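PDB 3G6S: putative endonuclease/exonuclease/phosphatase family protein from Bacteroides vulgatus ATCC 8482, which probably acts as a nuclease of the DNase I-like endonuclease/exonuclease/phosphatase family, hydrolysing phosphodiester bonds, although its own substrate is not established. Local coordinates for residues F9-D14 and V42-V47; D172-D177 and E221-I226; R201-D206 and S236-A241; Y207-F212 and S249-Q254; D211-P216 and E242-L247. One frame throughout, in Å; residues are numbered along the deposited sequence.

Contact 1: F9-D14 and V42-V47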
# COMPACT_ATOMS: atom_id res chain seq x y z
N PHE A 9 -4.13 1.01 1.54
CA PHE A 9 -4.93 1.06 2.75
C PHE A 9 -4.42 0.20 3.91
O PHE A 9 -4.21 -1.00 3.78
CB PHE A 9 -6.36 0.66 2.38
CG PHE A 9 -7.33 0.73 3.52
CD1 PHE A 9 -7.29 1.81 4.40
CD2 PHE A 9 -8.30 -0.25 3.68
CE1 PHE A 9 -8.21 1.91 5.44
CE2 PHE A 9 -9.23 -0.16 4.72
CZ PHE A 9 -9.19 0.92 5.60
N ASN A 10 -4.22 0.85 5.05
CA ASN A 10 -3.77 0.17 6.27
C ASN A 10 -5.08 -0.22 6.97
O ASN A 10 -5.88 0.65 7.33
CB ASN A 10 -2.98 1.15 7.16
CG ASN A 10 -2.36 0.46 8.39
OD1 ASN A 10 -2.96 -0.44 8.99
ND2 ASN A 10 -1.18 0.91 8.78
N ILE A 11 -5.30 -1.51 7.17
CA ILE A 11 -6.54 -1.94 7.78
C ILE A 11 -6.51 -2.11 9.30
O ILE A 11 -7.53 -2.45 9.90
CB ILE A 11 -7.01 -3.26 7.16
CG1 ILE A 11 -6.00 -4.37 7.44
CG2 ILE A 11 -7.15 -3.09 5.65
CD1 ILE A 11 -6.48 -5.71 6.99
N ARG A 12 -5.36 -1.86 9.93
CA ARG A 12 -5.22 -2.02 11.38
C ARG A 12 -5.31 -3.50 11.74
O ARG A 12 -6.39 -4.09 11.68
CB ARG A 12 -6.31 -1.24 12.11
CG ARG A 12 -6.36 -1.52 13.60
CD ARG A 12 -5.13 -1.02 14.32
NE ARG A 12 -5.12 -1.49 15.70
CZ ARG A 12 -4.19 -1.20 16.59
NH1 ARG A 12 -3.17 -0.42 16.27
NH2 ARG A 12 -4.27 -1.69 17.82
N TYR A 13 -4.19 -4.10 12.13
CA TYR A 13 -4.19 -5.51 12.47
C TYR A 13 -5.25 -5.88 13.51
O TYR A 13 -5.65 -5.05 14.33
CB TYR A 13 -2.80 -5.94 12.96
CG TYR A 13 -2.45 -5.48 14.35
CD1 TYR A 13 -2.78 -6.26 15.46
CD2 TYR A 13 -1.80 -4.27 14.56
CE1 TYR A 13 -2.46 -5.83 16.75
CE2 TYR A 13 -1.48 -3.83 15.84
CZ TYR A 13 -1.81 -4.62 16.93
OH TYR A 13 -1.49 -4.20 18.20
N ASP A 14 -5.69 -7.13 13.45
CA ASP A 14 -6.70 -7.68 14.35
C ASP A 14 -6.22 -7.68 15.80
O ASP A 14 -5.29 -8.42 16.15
CB ASP A 14 -7.04 -9.12 13.94
CG ASP A 14 -8.14 -9.74 14.80
OD1 ASP A 14 -8.17 -9.47 16.02
OD2 ASP A 14 -8.96 -10.51 14.26
N VAL A 42 -5.21 -3.17 -4.90
CA VAL A 42 -5.11 -2.61 -3.56
C VAL A 42 -3.90 -3.14 -2.81
O VAL A 42 -3.69 -4.34 -2.74
CB VAL A 42 -6.36 -2.96 -2.72
CG1 VAL A 42 -6.33 -2.18 -1.41
CG2 VAL A 42 -7.62 -2.67 -3.49
N GLY A 43 -3.10 -2.23 -2.26
CA GLY A 43 -1.96 -2.65 -1.47
C GLY A 43 -2.37 -2.32 -0.05
O GLY A 43 -2.63 -1.15 0.26
N MSE A 44 -2.46 -3.32 0.82
CA MSE A 44 -2.89 -3.08 2.20
C MSE A 44 -1.77 -3.36 3.19
O MSE A 44 -0.92 -4.21 2.95
CB MSE A 44 -4.09 -3.96 2.52
CG MSE A 44 -5.27 -3.75 1.59
SE MSE A 44 -6.70 -5.05 1.83
CE MSE A 44 -8.04 -3.92 2.59
N GLN A 45 -1.78 -2.66 4.32
CA GLN A 45 -0.76 -2.89 5.33
C GLN A 45 -1.39 -3.40 6.63
O GLN A 45 -2.61 -3.33 6.81
CB GLN A 45 0.04 -1.61 5.60
CG GLN A 45 0.67 -0.96 4.37
CD GLN A 45 -0.36 -0.23 3.50
OE1 GLN A 45 -1.27 0.41 4.03
NE2 GLN A 45 -0.19 -0.29 2.18
N GLU A 46 -0.55 -3.92 7.53
CA GLU A 46 -0.99 -4.46 8.83
C GLU A 46 -2.07 -5.54 8.68
O GLU A 46 -3.12 -5.47 9.32
CB GLU A 46 -1.52 -3.34 9.74
CG GLU A 46 -0.51 -2.25 10.09
CD GLU A 46 -0.96 -1.35 11.24
OE1 GLU A 46 -0.42 -0.22 11.36
OE2 GLU A 46 -1.84 -1.77 12.03
N VAL A 47 -1.83 -6.53 7.85
CA VAL A 47 -2.82 -7.57 7.65
C VAL A 47 -2.36 -8.91 8.22
O VAL A 47 -1.39 -9.51 7.75
CB VAL A 47 -3.15 -7.72 6.14
CG1 VAL A 47 -4.35 -8.62 5.94
CG2 VAL A 47 -3.41 -6.33 5.53
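Asn10 ND2 donates to two carboxylates. Across the contact it meets Glu46 OE1 at 2.9 Å, with a fairly straight bond of 163° at the hydrogen. OE1 lies close to the amide plane of Asn10, but it is approached from above its own carboxylate plane. The second acceptor is Asp172 OD2. Asn10 CG stands anti to the backbone N (chi1 -174°) and carries the amide toward Glu46. Its OD1 accepts from Arg12 N at 2.9 Å in an Asx turn, which fixes the rotation of the amide. Glu46 OE2 takes a weak bond from Tyr13 N at 3.3 Å. The backbones pair as parallel strands, with Phe9 N bonded to Gly43 O at 2.9 Å and Gln45 N to Phe9 O at 3.0 Å. They are the two strands of a beta-alpha-beta unit whose helix is 27-36. Phe9 and Met44, a selenomethionine, share the face toward Val30 of that helix. The methyl CE of Met44 lies at the edge of the Phe9 ring, 3.8 Å from CD2. The same CE touches Ile11 CG2. On the other face lie Asn10 and Gln45. Ile11 CD1 packs on Val47 CG2 at 3.5 Å.

Contact 2: D172-D177 and E221-I226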
# COMPACT_ATOMS: atom_id res chain seq x y z
N ASP A 172 2.31 2.37 3.77
CA ASP A 172 2.30 3.24 4.92
C ASP A 172 3.77 3.52 5.19
O ASP A 172 4.55 2.61 5.46
CB ASP A 172 1.70 2.53 6.13
CG ASP A 172 1.47 3.46 7.29
OD1 ASP A 172 2.36 4.30 7.57
OD2 ASP A 172 0.40 3.35 7.92
N PHE A 173 4.15 4.79 5.14
CA PHE A 173 5.53 5.14 5.37
C PHE A 173 5.82 5.69 6.76
O PHE A 173 6.98 5.95 7.09
CB PHE A 173 5.97 6.11 4.29
CG PHE A 173 5.82 5.57 2.90
CD1 PHE A 173 4.56 5.47 2.31
CD2 PHE A 173 6.94 5.09 2.20
CE1 PHE A 173 4.40 4.90 1.05
CE2 PHE A 173 6.79 4.52 0.94
CZ PHE A 173 5.52 4.42 0.36
N ASN A 174 4.78 5.88 7.56
CA ASN A 174 4.94 6.41 8.91
C ASN A 174 5.66 7.74 8.97
O ASN A 174 6.37 8.02 9.93
CB ASN A 174 5.70 5.41 9.79
CG ASN A 174 4.83 4.29 10.27
OD1 ASN A 174 3.73 4.51 10.80
ND2 ASN A 174 5.32 3.07 10.11
N VAL A 175 5.49 8.56 7.95
CA VAL A 175 6.10 9.89 7.93
C VAL A 175 5.29 10.79 7.03
O VAL A 175 4.43 10.33 6.27
CB VAL A 175 7.57 9.85 7.44
CG1 VAL A 175 8.47 9.27 8.52
CG2 VAL A 175 7.69 9.04 6.16
N THR A 176 5.52 12.09 7.12
CA THR A 176 4.79 12.98 6.26
C THR A 176 5.69 13.34 5.09
O THR A 176 6.77 12.76 4.93
CB THR A 176 4.37 14.27 6.99
OG1 THR A 176 5.54 14.96 7.45
CG2 THR A 176 3.48 13.93 8.17
N ASP A 177 5.23 14.28 4.27
CA ASP A 177 5.98 14.72 3.11
C ASP A 177 7.18 15.55 3.56
O ASP A 177 8.08 15.82 2.78
CB ASP A 177 5.07 15.55 2.20
CG ASP A 177 4.42 16.72 2.92
OD1 ASP A 177 3.91 16.53 4.05
OD2 ASP A 177 4.40 17.83 2.35
N GLU A 221 -2.32 13.82 10.27
CA GLU A 221 -1.29 13.87 9.26
C GLU A 221 -1.50 12.82 8.18
O GLU A 221 -2.25 11.85 8.37
CB GLU A 221 0.08 13.64 9.89
CG GLU A 221 0.33 14.42 11.15
CD GLU A 221 1.71 14.14 11.70
OE1 GLU A 221 2.12 12.95 11.69
OE2 GLU A 221 2.38 15.10 12.15
N LYS A 222 -0.82 13.02 7.06
CA LYS A 222 -0.88 12.10 5.94
C LYS A 222 0.41 11.29 5.97
O LYS A 222 1.49 11.84 5.77
CB LYS A 222 -0.99 12.87 4.62
CG LYS A 222 -0.89 12.00 3.38
CD LYS A 222 -1.33 12.77 2.15
CE LYS A 222 -1.64 11.83 0.98
NZ LYS A 222 -0.42 11.10 0.51
N ILE A 223 0.31 9.99 6.23
CA ILE A 223 1.49 9.14 6.29
C ILE A 223 1.41 8.01 5.29
O ILE A 223 2.30 7.16 5.25
CB ILE A 223 1.70 8.55 7.69
CG1 ILE A 223 0.50 7.69 8.07
CG2 ILE A 223 1.90 9.68 8.69
CD1 ILE A 223 0.59 7.10 9.46
N ASP A 224 0.34 7.99 4.51
CA ASP A 224 0.17 6.94 3.50
C ASP A 224 0.30 7.58 2.13
O ASP A 224 -0.26 8.63 1.88
CB ASP A 224 -1.19 6.27 3.69
CG ASP A 224 -1.30 5.54 5.04
OD1 ASP A 224 -1.89 6.11 5.99
OD2 ASP A 224 -0.77 4.41 5.16
N PHE A 225 1.05 6.94 1.23
CA PHE A 225 1.24 7.52 -0.09
C PHE A 225 1.15 6.55 -1.26
O PHE A 225 1.29 5.34 -1.10
CB PHE A 225 2.61 8.21 -0.18
CG PHE A 225 2.87 9.22 0.89
CD1 PHE A 225 2.71 10.58 0.63
CD2 PHE A 225 3.28 8.81 2.16
CE1 PHE A 225 2.97 11.53 1.62
CE2 PHE A 225 3.53 9.74 3.16
CZ PHE A 225 3.38 11.11 2.90
N ILE A 226 0.93 7.13 -2.43
CA ILE A 226 0.89 6.40 -3.67
C ILE A 226 1.92 7.08 -4.58
O ILE A 226 1.78 8.25 -4.94
CB ILE A 226 -0.49 6.46 -4.35
CG1 ILE A 226 -1.52 5.76 -3.47
CG2 ILE A 226 -0.43 5.78 -5.73
CD1 ILE A 226 -2.94 5.71 -4.07
O HOH W 1 2.24 13.99 4.50
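Phe225 reaches across to Phe173, its CD2 lying 3.6 Å from Phe173 CD1. The ring planes are 73° apart and meet obliquely. Phe225 CG is anti to its carbonyl carbon (chi1 -54°), which brings the ring toward Phe173. Farther along the ring, CE2 meets Val175 O in plane at 3.3 Å. Phe173 N gives the direct backbone bond, to Ile223 O at 3.0 Å. Ile223 CA points its hydrogen at Val175 O. A water bridges the far end, accepting from Asp177 N and donating to Lys222 O at 2.6 Å. Asp172 and Asp224 form an antiparallel non-hydrogen-bonded pair. Their OD2 atoms stand 3.2 Å apart with the carboxylate planes steeply turned, and other groups hold both acids. Asp172 OD2 accepts from Asn10 ND2, and Asp224 OD1 is bonded to Thr208 OG1. Asp172 OD1 takes Asn174 N at 2.9 Å, closing an Asx turn. The sequence Gly-Asp-Phe-Asn at the end of strand 167-172, facing an Asp at the start of strand 224-228, is characteristic of the active-site end of DNase I-like enzymes.

Contact 3: R201-D206 and S236-A241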
# COMPACT_ATOMS: atom_id res chain seq x y z
N ARG A 201 -7.21 16.08 -10.21
CA ARG A 201 -8.38 16.33 -9.37
C ARG A 201 -8.20 15.59 -8.04
O ARG A 201 -7.82 14.42 -8.03
CB ARG A 201 -9.64 15.86 -10.11
CG ARG A 201 -10.92 15.95 -9.32
CD ARG A 201 -12.13 15.63 -10.19
NE ARG A 201 -13.35 15.59 -9.39
CZ ARG A 201 -14.59 15.53 -9.89
NH1 ARG A 201 -14.78 15.50 -11.20
NH2 ARG A 201 -15.63 15.51 -9.06
N VAL A 202 -8.47 16.28 -6.94
CA VAL A 202 -8.33 15.73 -5.60
C VAL A 202 -9.59 15.97 -4.79
O VAL A 202 -10.07 17.10 -4.69
CB VAL A 202 -7.15 16.38 -4.87
CG1 VAL A 202 -7.12 15.93 -3.41
CG2 VAL A 202 -5.85 16.03 -5.56
N THR A 203 -10.14 14.91 -4.20
CA THR A 203 -11.34 15.04 -3.39
C THR A 203 -11.19 14.30 -2.06
O THR A 203 -10.39 13.37 -1.94
CB THR A 203 -12.58 14.50 -4.15
OG1 THR A 203 -12.41 13.11 -4.45
CG2 THR A 203 -12.77 15.28 -5.45
N GLY A 204 -11.96 14.72 -1.06
CA GLY A 204 -11.88 14.09 0.24
C GLY A 204 -11.05 14.91 1.20
O GLY A 204 -10.84 16.11 1.00
N VAL A 205 -10.55 14.24 2.24
CA VAL A 205 -9.74 14.87 3.27
C VAL A 205 -8.26 14.81 2.89
O VAL A 205 -7.89 14.10 1.96
CB VAL A 205 -9.98 14.17 4.63
CG1 VAL A 205 -11.41 14.40 5.08
CG2 VAL A 205 -9.73 12.66 4.50
N ASP A 206 -7.41 15.56 3.60
CA ASP A 206 -5.98 15.59 3.30
C ASP A 206 -5.10 14.86 4.32
O ASP A 206 -3.88 15.02 4.32
CB ASP A 206 -5.48 17.03 3.13
CG ASP A 206 -5.84 17.92 4.31
OD1 ASP A 206 -5.67 17.47 5.47
OD2 ASP A 206 -6.26 19.07 4.09
N SER A 236 -7.04 11.38 -10.95
CA SER A 236 -7.60 11.89 -9.71
C SER A 236 -7.24 11.08 -8.47
O SER A 236 -6.85 9.92 -8.56
CB SER A 236 -9.12 12.02 -9.81
OG SER A 236 -9.71 10.78 -10.14
N CYS A 237 -7.39 11.72 -7.32
CA CYS A 237 -7.10 11.12 -6.04
C CYS A 237 -8.20 11.45 -5.05
O CYS A 237 -8.77 12.54 -5.07
CB CYS A 237 -5.78 11.65 -5.49
SG CYS A 237 -4.33 10.80 -6.12
N GLU A 238 -8.51 10.50 -4.19
CA GLU A 238 -9.53 10.72 -3.20
C GLU A 238 -9.17 10.04 -1.89
O GLU A 238 -8.65 8.92 -1.87
CB GLU A 238 -10.87 10.21 -3.68
CG GLU A 238 -11.96 10.36 -2.64
CD GLU A 238 -13.21 9.58 -2.99
OE1 GLU A 238 -13.79 9.82 -4.07
OE2 GLU A 238 -13.62 8.72 -2.17
N ILE A 239 -9.44 10.74 -0.79
CA ILE A 239 -9.19 10.19 0.53
C ILE A 239 -10.50 10.43 1.27
O ILE A 239 -10.74 11.52 1.79
CB ILE A 239 -8.04 10.93 1.24
CG1 ILE A 239 -6.74 10.74 0.45
CG2 ILE A 239 -7.87 10.40 2.65
CD1 ILE A 239 -5.55 11.50 1.02
N PRO A 240 -11.38 9.42 1.30
CA PRO A 240 -12.67 9.54 1.97
C PRO A 240 -12.55 9.78 3.47
O PRO A 240 -11.73 9.14 4.14
CB PRO A 240 -13.35 8.21 1.65
CG PRO A 240 -12.19 7.26 1.56
CD PRO A 240 -11.19 8.07 0.75
N ALA A 241 -13.34 10.70 3.99
CA ALA A 241 -13.31 11.00 5.42
C ALA A 241 -13.81 9.78 6.18
O ALA A 241 -14.70 9.06 5.73
CB ALA A 241 -14.17 12.21 5.73
O HOH W 2 -11.30 12.01 -7.16
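Val205 lies across Ile239 at about a right angle, and their CG2 methyls meet at 3.5 Å. Val205 CG1 is anti to the carbonyl carbon (chi1 -66°) and touches Ala241 CB at 3.6 Å. Its CG2 sits between the backbone N and the carbonyl carbon, where it also approaches Ile239 O. Thr203 OG1 takes that same crowded position (chi1 61°). There it packs on Glu238 CG at 3.3 Å and is hydrogen-bonded to a water at 3.1 Å. Glu238 CG is anti to its backbone N, and its chain runs on extended. Arg201 is extended too; of its side chain, CB touches Ser236 CB, while the rest leads away. The strands are parallel. Thr203 makes both its backbone bonds to strand 236-239, its N to Cys237 O at 2.9 Å and its O to Ile239 N at 3.0 Å. Gly204 has a positive phi of 100°, a backbone shape that calls for glycine. Strand 201-204 is an outermost strand of the seven-stranded sheet. Strand 233-239 separates it from strand 254-260, and Tyr196 of helix 195-198 packs against Val202, Cys237 and Ile239.

Contact 4: Y207-F212 and S249-Q254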
# COMPACT_ATOMS: atom_id res chain seq x y z
N TYR A 207 -5.72 14.07 5.18
CA TYR A 207 -4.98 13.30 6.19
C TYR A 207 -5.39 11.84 6.05
O TYR A 207 -6.49 11.54 5.58
CB TYR A 207 -5.29 13.81 7.60
CG TYR A 207 -6.76 13.82 7.95
CD1 TYR A 207 -7.59 14.87 7.54
CD2 TYR A 207 -7.32 12.78 8.70
CE1 TYR A 207 -8.94 14.88 7.87
CE2 TYR A 207 -8.67 12.79 9.03
CZ TYR A 207 -9.47 13.84 8.62
OH TYR A 207 -10.81 13.85 8.94
N THR A 208 -4.51 10.94 6.49
CA THR A 208 -4.75 9.51 6.37
C THR A 208 -4.75 8.75 7.71
O THR A 208 -4.99 7.53 7.75
CB THR A 208 -3.71 8.88 5.39
OG1 THR A 208 -3.96 7.48 5.23
CG2 THR A 208 -2.31 9.06 5.93
N PHE A 209 -4.46 9.44 8.80
CA PHE A 209 -4.47 8.79 10.11
C PHE A 209 -5.26 9.64 11.10
O PHE A 209 -5.00 10.82 11.25
CB PHE A 209 -3.05 8.59 10.61
CG PHE A 209 -2.97 7.80 11.88
CD1 PHE A 209 -3.36 6.46 11.90
CD2 PHE A 209 -2.55 8.40 13.07
CE1 PHE A 209 -3.33 5.72 13.08
CE2 PHE A 209 -2.52 7.68 14.26
CZ PHE A 209 -2.91 6.33 14.27
N HIS A 210 -6.21 9.02 11.79
CA HIS A 210 -7.04 9.73 12.75
C HIS A 210 -7.20 8.94 14.05
O HIS A 210 -7.88 9.38 14.98
CB HIS A 210 -8.41 10.00 12.13
CG HIS A 210 -8.99 8.80 11.43
ND1 HIS A 210 -9.44 7.69 12.12
CD2 HIS A 210 -9.15 8.53 10.12
CE1 HIS A 210 -9.85 6.78 11.25
NE2 HIS A 210 -9.68 7.26 10.03
N ASP A 211 -6.57 7.76 14.11
CA ASP A 211 -6.63 6.89 15.28
C ASP A 211 -8.07 6.58 15.71
O ASP A 211 -8.42 6.73 16.87
CB ASP A 211 -5.84 7.52 16.44
CG ASP A 211 -5.76 6.62 17.67
OD1 ASP A 211 -5.60 5.39 17.51
OD2 ASP A 211 -5.85 7.14 18.80
N PHE A 212 -8.88 6.15 14.75
CA PHE A 212 -10.28 5.84 15.02
C PHE A 212 -11.08 7.08 15.41
O PHE A 212 -11.84 7.07 16.38
CB PHE A 212 -10.40 4.78 16.12
CG PHE A 212 -9.97 3.40 15.69
CD1 PHE A 212 -10.63 2.75 14.66
CD2 PHE A 212 -8.92 2.76 16.33
CE1 PHE A 212 -10.24 1.47 14.25
CE2 PHE A 212 -8.52 1.48 15.93
CZ PHE A 212 -9.19 0.83 14.89
N SER A 249 -11.21 1.79 9.65
CA SER A 249 -9.89 1.53 10.21
C SER A 249 -9.41 2.80 10.89
O SER A 249 -10.10 3.81 10.84
CB SER A 249 -8.95 1.14 9.06
OG SER A 249 -7.63 1.55 9.29
N ASP A 250 -8.26 2.75 11.56
CA ASP A 250 -7.74 3.95 12.19
C ASP A 250 -7.11 4.82 11.09
O ASP A 250 -6.77 5.97 11.32
CB ASP A 250 -6.71 3.63 13.28
CG ASP A 250 -5.68 2.63 12.83
OD1 ASP A 250 -5.46 2.50 11.61
OD2 ASP A 250 -5.08 1.97 13.71
N HIS A 251 -6.97 4.24 9.90
CA HIS A 251 -6.42 4.94 8.75
C HIS A 251 -7.49 5.21 7.70
O HIS A 251 -8.56 4.59 7.71
CB HIS A 251 -5.32 4.12 8.08
CG HIS A 251 -3.99 4.19 8.76
ND1 HIS A 251 -3.70 3.47 9.90
CD2 HIS A 251 -2.85 4.85 8.42
CE1 HIS A 251 -2.44 3.68 10.24
NE2 HIS A 251 -1.90 4.51 9.36
N ASN A 252 -7.20 6.14 6.80
CA ASN A 252 -8.09 6.46 5.70
C ASN A 252 -7.42 5.96 4.42
O ASN A 252 -6.24 6.19 4.20
CB ASN A 252 -8.32 7.97 5.59
CG ASN A 252 -9.47 8.47 6.46
OD1 ASN A 252 -10.32 7.68 6.91
ND2 ASN A 252 -9.52 9.78 6.68
N PRO A 253 -8.15 5.24 3.57
CA PRO A 253 -7.57 4.72 2.33
C PRO A 253 -7.35 5.86 1.34
O PRO A 253 -8.02 6.90 1.40
CB PRO A 253 -8.63 3.75 1.83
CG PRO A 253 -9.90 4.46 2.26
CD PRO A 253 -9.58 4.90 3.67
N GLN A 254 -6.40 5.68 0.42
CA GLN A 254 -6.13 6.70 -0.59
C GLN A 254 -6.36 6.10 -1.97
O GLN A 254 -5.60 5.23 -2.41
CB GLN A 254 -4.69 7.20 -0.51
CG GLN A 254 -4.49 8.52 -1.25
CD GLN A 254 -3.04 8.80 -1.65
OE1 GLN A 254 -2.10 8.54 -0.89
NE2 GLN A 254 -2.86 9.35 -2.85
O HOH W 3 -11.64 5.11 8.17
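His210 CG sits between its backbone N and carbonyl carbon (chi1 46°), and Asn252 CG is anti to its carbonyl carbon (chi1 -87°). The two side chains cross at about a right angle, ring and amide planes 57° apart, with a weak bond of 3.2 Å from His210 NE2 to Asn252 OD1. Each has a stronger partner: His210 ND1 accepts from Ala213 N, and Asn252 ND2 donates to Glu242 OE1. Segment 249-254 carries the Ser-Asp-His sequence found near the C-terminal end of DNase I-like domains. Asp250 O is gripped by two amides, His210 N at 3.1 Å in a straight bond nearly along the C=O axis, and Asp211 N weakly. This oxygen also stands over the centre of the His210 ring. On the side-chain side, Asp250 CB lies over the face of the Phe212 ring, 3.8 Å from its centroid, as a CH-pi contact. Asp250 OD1 accepts from His251 ND1 at 2.6 Å. An ST turn from His251 N to Ser249 OG holds the bend, and Ser249 OG in turn is bonded to Asn10 O. Asn252 N donates to Thr208 O at 2.8 Å from above the carbonyl plane. Asn252 O lies 2.8 Å from Thr208 OG1, which Asp224 OD1 also approaches. The rings of Phe209 and His251 are oblique, with Phe209 CD1 3.4 Å from His251 CE1, over the imidazole face toward its rim.

Contact 5: D211-P216 and E242-L247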
# COMPACT_ATOMS: atom_id res chain seq x y z
N ASP A 211 -6.57 7.76 14.11
CA ASP A 211 -6.63 6.89 15.28
C ASP A 211 -8.07 6.58 15.71
O ASP A 211 -8.42 6.73 16.87
CB ASP A 211 -5.84 7.52 16.44
CG ASP A 211 -5.76 6.62 17.67
OD1 ASP A 211 -5.60 5.39 17.51
OD2 ASP A 211 -5.85 7.14 18.80
N PHE A 212 -8.88 6.15 14.75
CA PHE A 212 -10.28 5.84 15.02
C PHE A 212 -11.08 7.08 15.41
O PHE A 212 -11.84 7.07 16.38
CB PHE A 212 -10.40 4.78 16.12
CG PHE A 212 -9.97 3.40 15.69
CD1 PHE A 212 -10.63 2.75 14.66
CD2 PHE A 212 -8.92 2.76 16.33
CE1 PHE A 212 -10.24 1.47 14.25
CE2 PHE A 212 -8.52 1.48 15.93
CZ PHE A 212 -9.19 0.83 14.89
N ALA A 213 -10.88 8.15 14.64
CA ALA A 213 -11.55 9.43 14.85
C ALA A 213 -11.33 10.03 16.24
O ALA A 213 -12.18 10.77 16.73
CB ALA A 213 -13.04 9.28 14.58
N ARG A 214 -10.20 9.72 16.86
CA ARG A 214 -9.93 10.26 18.18
C ARG A 214 -9.01 11.47 18.11
O ARG A 214 -8.87 12.22 19.08
CB ARG A 214 -9.35 9.18 19.10
CG ARG A 214 -10.44 8.29 19.67
CD ARG A 214 -9.90 7.14 20.50
NE ARG A 214 -9.08 6.24 19.71
CZ ARG A 214 -8.69 5.03 20.11
NH1 ARG A 214 -9.06 4.58 21.31
NH2 ARG A 214 -7.93 4.28 19.32
N ILE A 215 -8.40 11.68 16.95
CA ILE A 215 -7.53 12.83 16.76
C ILE A 215 -8.29 13.88 15.95
O ILE A 215 -8.89 13.57 14.91
CB ILE A 215 -6.24 12.42 16.01
CG1 ILE A 215 -5.51 11.34 16.79
CG2 ILE A 215 -5.33 13.61 15.84
CD1 ILE A 215 -4.26 10.84 16.13
N PRO A 216 -8.29 15.14 16.42
CA PRO A 216 -9.01 16.19 15.68
C PRO A 216 -8.44 16.34 14.27
O PRO A 216 -7.23 16.31 14.07
CB PRO A 216 -8.78 17.43 16.55
CG PRO A 216 -7.46 17.16 17.19
CD PRO A 216 -7.58 15.70 17.58
N GLU A 242 -13.22 9.55 7.34
CA GLU A 242 -13.61 8.44 8.17
C GLU A 242 -15.00 8.72 8.73
O GLU A 242 -15.41 9.88 8.81
CB GLU A 242 -12.58 8.22 9.29
CG GLU A 242 -12.41 9.35 10.33
CD GLU A 242 -12.02 10.71 9.75
OE1 GLU A 242 -11.32 10.78 8.71
OE2 GLU A 242 -12.39 11.73 10.37
N VAL A 243 -15.75 7.68 9.08
CA VAL A 243 -17.09 7.86 9.62
C VAL A 243 -17.09 7.30 11.04
O VAL A 243 -16.95 6.09 11.23
CB VAL A 243 -18.14 7.13 8.77
CG1 VAL A 243 -19.53 7.50 9.25
CG2 VAL A 243 -17.96 7.48 7.31
N PRO A 244 -17.25 8.17 12.05
CA PRO A 244 -17.27 7.77 13.47
C PRO A 244 -18.17 6.58 13.82
O PRO A 244 -17.86 5.82 14.73
CB PRO A 244 -17.69 9.05 14.17
CG PRO A 244 -17.01 10.09 13.34
CD PRO A 244 -17.35 9.63 11.93
N GLU A 245 -19.27 6.42 13.10
CA GLU A 245 -20.19 5.31 13.34
C GLU A 245 -19.68 4.05 12.64
O GLU A 245 -19.36 3.06 13.29
CB GLU A 245 -21.60 5.65 12.83
CG GLU A 245 -22.24 6.91 13.44
CD GLU A 245 -21.86 8.20 12.71
OE1 GLU A 245 -20.67 8.60 12.76
OE2 GLU A 245 -22.76 8.82 12.09
N ALA A 246 -19.61 4.10 11.31
CA ALA A 246 -19.14 2.97 10.52
C ALA A 246 -17.66 3.11 10.15
O ALA A 246 -17.31 3.23 8.98
CB ALA A 246 -19.98 2.85 9.25
N LEU A 247 -16.81 3.09 11.17
CA LEU A 247 -15.36 3.23 10.98
C LEU A 247 -14.75 2.02 10.28
O LEU A 247 -15.03 0.87 10.64
CB LEU A 247 -14.69 3.44 12.34
CG LEU A 247 -13.70 4.59 12.49
CD1 LEU A 247 -14.25 5.85 11.86
CD2 LEU A 247 -13.43 4.81 13.96
O HOH W 4 -10.72 12.98 13.00
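The backbones of Ala213 and Pro244 come nearest, with CA atoms 6.1 Å apart, and no direct hydrogen bond crosses between the segments. Asp211, Phe212 and Ala213 all have positive phi, from 54° to 66°, so the chain makes a tight left-handed bend. Segment 242-247 is also irregular. The CD2 methyl of Leu247 sits in the plane of the Phe212 ring at the edge, 3.5 Å from CD1, and also touches Phe212 CA. This end is hydrocarbon and buried. Both segments are loops, one following strand 201-204 and the other strand 233-239, so the contact joins the loops that leave two neighbouring parallel strands of the DNase I-like fold. Ala213 points its CB toward the other loop, where it packs loosely on Pro244 CG at 4.2 Å and on Glu242 CG at 4.3 Å. The carboxylate of Glu242 is bonded to Asn252 and, through OE2, to Tyr207 OH. A water links the loops, donating to Ile215 O at 2.7 Å and weakly to Glu242 OE2. Within its own loop, Arg214 NE donates to Asp211 O at 3.0 Å, the oxygen lying in the guanidinium plane. Arg214 NH2 forms a salt bridge with Asp211 OD1 at 3.2 Å.

How the contacts relate
Contacts 1 and 4 are buried, contacts 2 and 5 partly so, and contact 3 is at the surface. Contacts 1 and 3 reach the same seven-stranded sheet, in an inner strand pair and an edge pair. Contact 2 belongs to the second sheet. Contacts 1, 2 and 4 converge on a polar centre, where they touch one another through carboxylates, amides and hydroxyls. Their chemistry is carboxylates, amides and imidazoles, while contact 3 relies mainly on regular backbone bonds. Contact 5 is mostly apolar. It shares Asp211 and Phe212 with contact 4, and its one carboxylate at the interface ties the two together.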